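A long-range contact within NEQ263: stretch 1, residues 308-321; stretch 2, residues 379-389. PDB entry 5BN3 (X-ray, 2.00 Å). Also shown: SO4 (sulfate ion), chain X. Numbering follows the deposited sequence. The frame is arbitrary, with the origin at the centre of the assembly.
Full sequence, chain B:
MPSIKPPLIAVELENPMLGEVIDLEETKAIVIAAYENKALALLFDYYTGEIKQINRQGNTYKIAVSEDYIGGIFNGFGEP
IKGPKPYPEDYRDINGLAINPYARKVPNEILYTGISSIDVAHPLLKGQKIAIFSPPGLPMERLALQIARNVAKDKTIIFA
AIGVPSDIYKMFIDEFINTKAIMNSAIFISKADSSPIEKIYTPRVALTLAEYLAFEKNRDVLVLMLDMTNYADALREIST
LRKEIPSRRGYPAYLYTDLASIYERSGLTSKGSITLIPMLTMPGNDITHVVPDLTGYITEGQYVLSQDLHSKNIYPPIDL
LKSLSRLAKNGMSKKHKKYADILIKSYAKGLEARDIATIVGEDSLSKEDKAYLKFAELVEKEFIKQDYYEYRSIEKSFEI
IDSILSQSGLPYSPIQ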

# COMPACT_ATOMS: atom_id res chain seq x y z
N ASP B 308 17.87 19.77 -3.48
CA ASP B 308 19.32 19.68 -3.62
C ASP B 308 19.94 21.04 -3.95
O ASP B 308 20.93 21.44 -3.33
CB ASP B 308 19.67 18.66 -4.70
CG ASP B 308 21.17 18.52 -4.91
OD1 ASP B 308 21.86 18.07 -3.97
OD2 ASP B 308 21.65 18.85 -6.01
N LEU B 309 19.36 21.74 -4.93
CA LEU B 309 19.85 23.07 -5.30
C LEU B 309 19.67 24.06 -4.16
O LEU B 309 20.54 24.90 -3.93
CB LEU B 309 19.14 23.57 -6.56
CG LEU B 309 19.51 22.89 -7.88
CD1 LEU B 309 18.86 23.60 -9.05
CD2 LEU B 309 21.01 22.86 -8.06
N HIS B 310 18.55 23.96 -3.46
CA HIS B 310 18.29 24.83 -2.32
C HIS B 310 19.36 24.64 -1.24
O HIS B 310 19.85 25.61 -0.66
CB HIS B 310 16.90 24.53 -1.74
CG HIS B 310 16.47 25.48 -0.67
ND1 HIS B 310 16.25 26.82 -0.91
CD2 HIS B 310 16.20 25.28 0.64
CE1 HIS B 310 15.88 27.41 0.21
NE2 HIS B 310 15.84 26.49 1.17
N SER B 311 19.71 23.38 -0.98
CA SER B 311 20.73 23.07 0.02
C SER B 311 22.12 23.56 -0.38
O SER B 311 23.00 23.72 0.46
CB SER B 311 20.78 21.56 0.29
OG SER B 311 19.63 21.13 0.99
N LYS B 312 22.31 23.80 -1.68
CA LYS B 312 23.57 24.34 -2.19
C LYS B 312 23.54 25.86 -2.23
O LYS B 312 24.41 26.49 -2.83
CB LYS B 312 23.85 23.80 -3.59
CG LYS B 312 24.07 22.30 -3.66
CD LYS B 312 24.15 21.83 -5.10
CE LYS B 312 24.48 20.35 -5.20
NZ LYS B 312 24.51 19.89 -6.62
N ASN B 313 22.52 26.44 -1.60
CA ASN B 313 22.31 27.89 -1.59
C ASN B 313 22.14 28.46 -3.01
O ASN B 313 22.65 29.53 -3.32
CB ASN B 313 23.45 28.62 -0.86
CG ASN B 313 23.06 30.00 -0.38
OD1 ASN B 313 21.90 30.26 -0.05
ND2 ASN B 313 24.03 30.91 -0.35
N ILE B 314 21.41 27.72 -3.85
CA ILE B 314 21.10 28.20 -5.19
C ILE B 314 19.66 28.71 -5.25
O ILE B 314 18.72 27.95 -5.06
CB ILE B 314 21.26 27.08 -6.25
CG1 ILE B 314 22.66 26.48 -6.20
CG2 ILE B 314 20.94 27.62 -7.64
CD1 ILE B 314 23.77 27.47 -6.50
N TYR B 315 19.50 30.01 -5.49
CA TYR B 315 18.21 30.58 -5.87
C TYR B 315 18.32 31.13 -7.29
O TYR B 315 19.31 31.79 -7.62
CB TYR B 315 17.74 31.69 -4.91
CG TYR B 315 16.47 32.36 -5.40
CD1 TYR B 315 16.52 33.47 -6.24
CD2 TYR B 315 15.22 31.86 -5.05
CE1 TYR B 315 15.37 34.06 -6.70
CE2 TYR B 315 14.06 32.46 -5.51
CZ TYR B 315 14.14 33.56 -6.34
OH TYR B 315 12.99 34.15 -6.80
N PRO B 316 17.31 30.86 -8.13
CA PRO B 316 16.17 30.00 -7.82
C PRO B 316 16.50 28.53 -8.03
O PRO B 316 17.18 28.20 -9.00
CB PRO B 316 15.11 30.46 -8.83
CG PRO B 316 15.91 30.94 -10.00
CD PRO B 316 17.17 31.53 -9.43
N PRO B 317 16.03 27.66 -7.12
CA PRO B 317 16.42 26.25 -7.14
C PRO B 317 15.65 25.43 -8.18
O PRO B 317 15.03 24.42 -7.83
CB PRO B 317 16.07 25.78 -5.73
CG PRO B 317 14.88 26.62 -5.36
CD PRO B 317 15.09 27.96 -6.02
N ILE B 318 15.72 25.84 -9.44
CA ILE B 318 14.99 25.18 -10.51
C ILE B 318 15.72 23.97 -11.10
O ILE B 318 16.86 24.09 -11.57
CB ILE B 318 14.66 26.18 -11.65
CG1 ILE B 318 13.66 27.23 -11.15
CG2 ILE B 318 14.10 25.46 -12.86
CD1 ILE B 318 13.28 28.26 -12.20
N ASP B 319 15.06 22.82 -11.07
CA ASP B 319 15.57 21.61 -11.72
C ASP B 319 15.39 21.77 -13.23
O ASP B 319 14.27 21.72 -13.74
CB ASP B 319 14.80 20.38 -11.21
CG ASP B 319 15.42 19.06 -11.66
OD1 ASP B 319 15.85 18.94 -12.83
OD2 ASP B 319 15.48 18.13 -10.83
N LEU B 320 16.49 21.96 -13.94
CA LEU B 320 16.46 22.24 -15.38
C LEU B 320 15.90 21.08 -16.20
O LEU B 320 15.38 21.29 -17.30
CB LEU B 320 17.86 22.59 -15.90
CG LEU B 320 18.37 24.01 -15.65
CD1 LEU B 320 19.77 24.18 -16.23
CD2 LEU B 320 17.43 25.02 -16.26
N LEU B 321 16.00 19.87 -15.68
CA LEU B 321 15.62 18.68 -16.44
C LEU B 321 14.21 18.18 -16.11
O LEU B 321 13.52 17.66 -16.98
CB LEU B 321 16.67 17.58 -16.27
CG LEU B 321 18.04 17.98 -16.82
CD1 LEU B 321 19.07 16.89 -16.63
CD2 LEU B 321 17.90 18.31 -18.29
S SO4 X . 16.38 16.72 -5.73
O1 SO4 X . 16.50 17.62 -6.86
O2 SO4 X . 17.36 15.64 -5.87
O3 SO4 X . 15.03 16.18 -5.67
O4 SO4 X . 16.64 17.45 -4.50
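Stretch 2, residues 379-389: VEKEFIKQDYY

Stretch 2 enters as the end of a helix, residues 379-384, and leaves it at Lys385, the first residue whose phi/psi (-61/128°) departs from helical values. The helix closes with a wider pi-type turn, for which the evidence is the bond from Ile384 N to Val379 O at 2.8 Å, five residues back, with a weak one of the same span from Lys385 N to Glu380 O at 3.4 Å. Stretch 1 begins in the closing part of another helix and continues as loop or turn. The backbones come nearest at Ile314 and Lys385, whose CA atoms are 5.2 Å apart, and the two stretches together bury 668 Å². The contacts follow no single direction: Lys312 meets Glu380, Tyr315 reaches Tyr388, and Leu320 returns to Val379.

Ile384 covers the most surface, 98 Å². Its CA-to-CB bond points sideways, but with chi1 m and chi2 t the end of the side chain comes nearer to stretch 1. CD1 lies 3.7 Å from Leu320 CD1 and 4.3 Å from Leu309 CD1, so a single methyl touches residues eleven positions apart in sequence. CG2 packs on Ile314 CG2 at 3.8 Å and reaches Pro316 O at 3.2 Å. One helical turn or so earlier, Val379 CG1 meets Leu320 CD1 at 3.7 Å and extends this apolar patch.

Tyr315, with 88 Å² covered, engages the segment after the helix through backbone and ring. Its carbonyl accepts a hydrogen bond from Gln386 N (N to Tyr315 O 2.8 Å, angle at H 156°), and Lys385 CA makes a CA-H...O contact with the same Tyr315 O at 3.4 Å. The peptide bond that follows, to Pro316, is cis. The ring, with chi1 t and chi2 -90°, lies beside residues 386-388 of stretch 2: Gln386 O and Asp387 C lie at its edge, Tyr315 CE1 is 4.1 Å from Tyr388 CB, and Tyr315 OH approaches the edge of the Tyr388 ring at 3.5 Å from CD1.

Glu380, covering 65 Å² with its CA-to-CB bond directed toward stretch 1, supplies the charged contact. Lys312 NZ forms a salt bridge to Glu380 OE1 at 3.4 Å, whose hydrogen bond is weak, while the same NZ holds Asp308 OD2 at 3.1 Å; the lysine thus links its own stretch to the other. Glu380 CD also lies against Leu309 CD2 at 3.8 Å, and Glu380 O is 3.4 Å from Ile314 CD1.

Lys385 adds a third polar tie, its NZ donating to Asn313 O at 2.8 Å and to water 1 at 2.6 Å. That water also accepts from Tyr315 N at 3.0 Å, bridging the lysine to the backbone of stretch 1.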

# COMPACT_ATOMS: atom_id res chain seq x y z
N VAL B 379 26.91 25.60 -14.57
CA VAL B 379 25.52 25.92 -14.88
C VAL B 379 24.77 26.27 -13.60
O VAL B 379 24.04 27.25 -13.54
CB VAL B 379 24.82 24.74 -15.60
CG1 VAL B 379 23.32 24.83 -15.46
CG2 VAL B 379 25.21 24.72 -17.07
N GLU B 380 24.98 25.46 -12.57
CA GLU B 380 24.30 25.66 -11.30
C GLU B 380 24.83 26.90 -10.57
O GLU B 380 24.07 27.59 -9.89
CB GLU B 380 24.43 24.41 -10.42
CG GLU B 380 23.78 23.18 -11.02
CD GLU B 380 24.04 21.91 -10.23
OE1 GLU B 380 24.83 21.95 -9.26
OE2 GLU B 380 23.44 20.86 -10.58
N LYS B 381 26.12 27.18 -10.72
CA LYS B 381 26.75 28.29 -9.99
C LYS B 381 26.61 29.65 -10.67
O LYS B 381 26.51 30.67 -10.00
CB LYS B 381 28.24 27.99 -9.77
CG LYS B 381 28.51 26.97 -8.68
CD LYS B 381 29.98 26.58 -8.64
CE LYS B 381 30.27 25.65 -7.47
NZ LYS B 381 31.63 25.05 -7.55
N GLU B 382 26.61 29.66 -12.00
CA GLU B 382 26.67 30.92 -12.74
C GLU B 382 25.46 31.19 -13.63
O GLU B 382 25.18 32.33 -13.97
CB GLU B 382 27.96 30.97 -13.58
CG GLU B 382 29.23 30.69 -12.78
CD GLU B 382 30.49 31.05 -13.54
OE1 GLU B 382 30.38 31.44 -14.72
OE2 GLU B 382 31.59 30.95 -12.96
N PHE B 383 24.74 30.14 -14.00
CA PHE B 383 23.59 30.28 -14.88
C PHE B 383 22.27 30.24 -14.11
O PHE B 383 21.46 31.17 -14.19
CB PHE B 383 23.61 29.20 -15.96
CG PHE B 383 22.48 29.28 -16.94
CD1 PHE B 383 22.52 30.19 -17.99
CD2 PHE B 383 21.38 28.45 -16.82
CE1 PHE B 383 21.48 30.27 -18.89
CE2 PHE B 383 20.33 28.53 -17.72
CZ PHE B 383 20.38 29.44 -18.76
N ILE B 384 22.06 29.17 -13.35
CA ILE B 384 20.85 29.03 -12.54
C ILE B 384 20.83 30.03 -11.39
O ILE B 384 19.85 30.75 -11.20
CB ILE B 384 20.70 27.59 -11.99
CG1 ILE B 384 20.61 26.59 -13.14
CG2 ILE B 384 19.48 27.48 -11.10
CD1 ILE B 384 20.46 25.15 -12.68
N LYS B 385 21.92 30.07 -10.62
CA LYS B 385 22.03 30.99 -9.49
C LYS B 385 21.92 32.43 -9.98
O LYS B 385 22.63 32.84 -10.90
CB LYS B 385 23.35 30.76 -8.74
CG LYS B 385 23.48 31.55 -7.44
CD LYS B 385 24.80 31.24 -6.72
CE LYS B 385 24.97 32.09 -5.47
NZ LYS B 385 24.04 31.71 -4.37
N GLN B 386 21.02 33.18 -9.36
CA GLN B 386 20.69 34.53 -9.81
C GLN B 386 19.94 35.26 -8.70
O GLN B 386 19.14 34.65 -7.99
CB GLN B 386 19.82 34.45 -11.07
CG GLN B 386 19.24 35.76 -11.55
CD GLN B 386 18.36 35.60 -12.77
OE1 GLN B 386 18.44 34.60 -13.49
NE2 GLN B 386 17.49 36.58 -13.00
N ASP B 387 20.20 36.55 -8.53
CA ASP B 387 19.57 37.31 -7.45
C ASP B 387 18.07 37.51 -7.68
O ASP B 387 17.60 37.59 -8.82
CB ASP B 387 20.26 38.66 -7.26
CG ASP B 387 19.80 39.36 -5.99
OD1 ASP B 387 18.82 40.13 -6.06
OD2 ASP B 387 20.42 39.14 -4.93
N TYR B 388 17.32 37.60 -6.58
CA TYR B 388 15.88 37.84 -6.61
C TYR B 388 15.53 39.16 -7.29
O TYR B 388 14.44 39.32 -7.84
CB TYR B 388 15.36 37.81 -5.17
CG TYR B 388 13.90 38.18 -5.00
CD1 TYR B 388 12.90 37.47 -5.66
CD2 TYR B 388 13.52 39.21 -4.16
CE1 TYR B 388 11.57 37.79 -5.49
CE2 TYR B 388 12.19 39.53 -3.99
CZ TYR B 388 11.22 38.82 -4.65
OH TYR B 388 9.89 39.15 -4.49
N TYR B 389 16.47 40.11 -7.26
CA TYR B 389 16.24 41.42 -7.87
C TYR B 389 17.03 41.61 -9.16
O TYR B 389 17.15 42.73 -9.66
CB TYR B 389 16.58 42.53 -6.87
CG TYR B 389 15.67 42.54 -5.67
CD1 TYR B 389 14.32 42.82 -5.81
CD2 TYR B 389 16.15 42.27 -4.40
CE1 TYR B 389 13.48 42.83 -4.73
CE2 TYR B 389 15.32 42.28 -3.30
CZ TYR B 389 13.98 42.56 -3.47
OH TYR B 389 13.14 42.58 -2.39
O HOH W 1 21.46 32.02 -4.48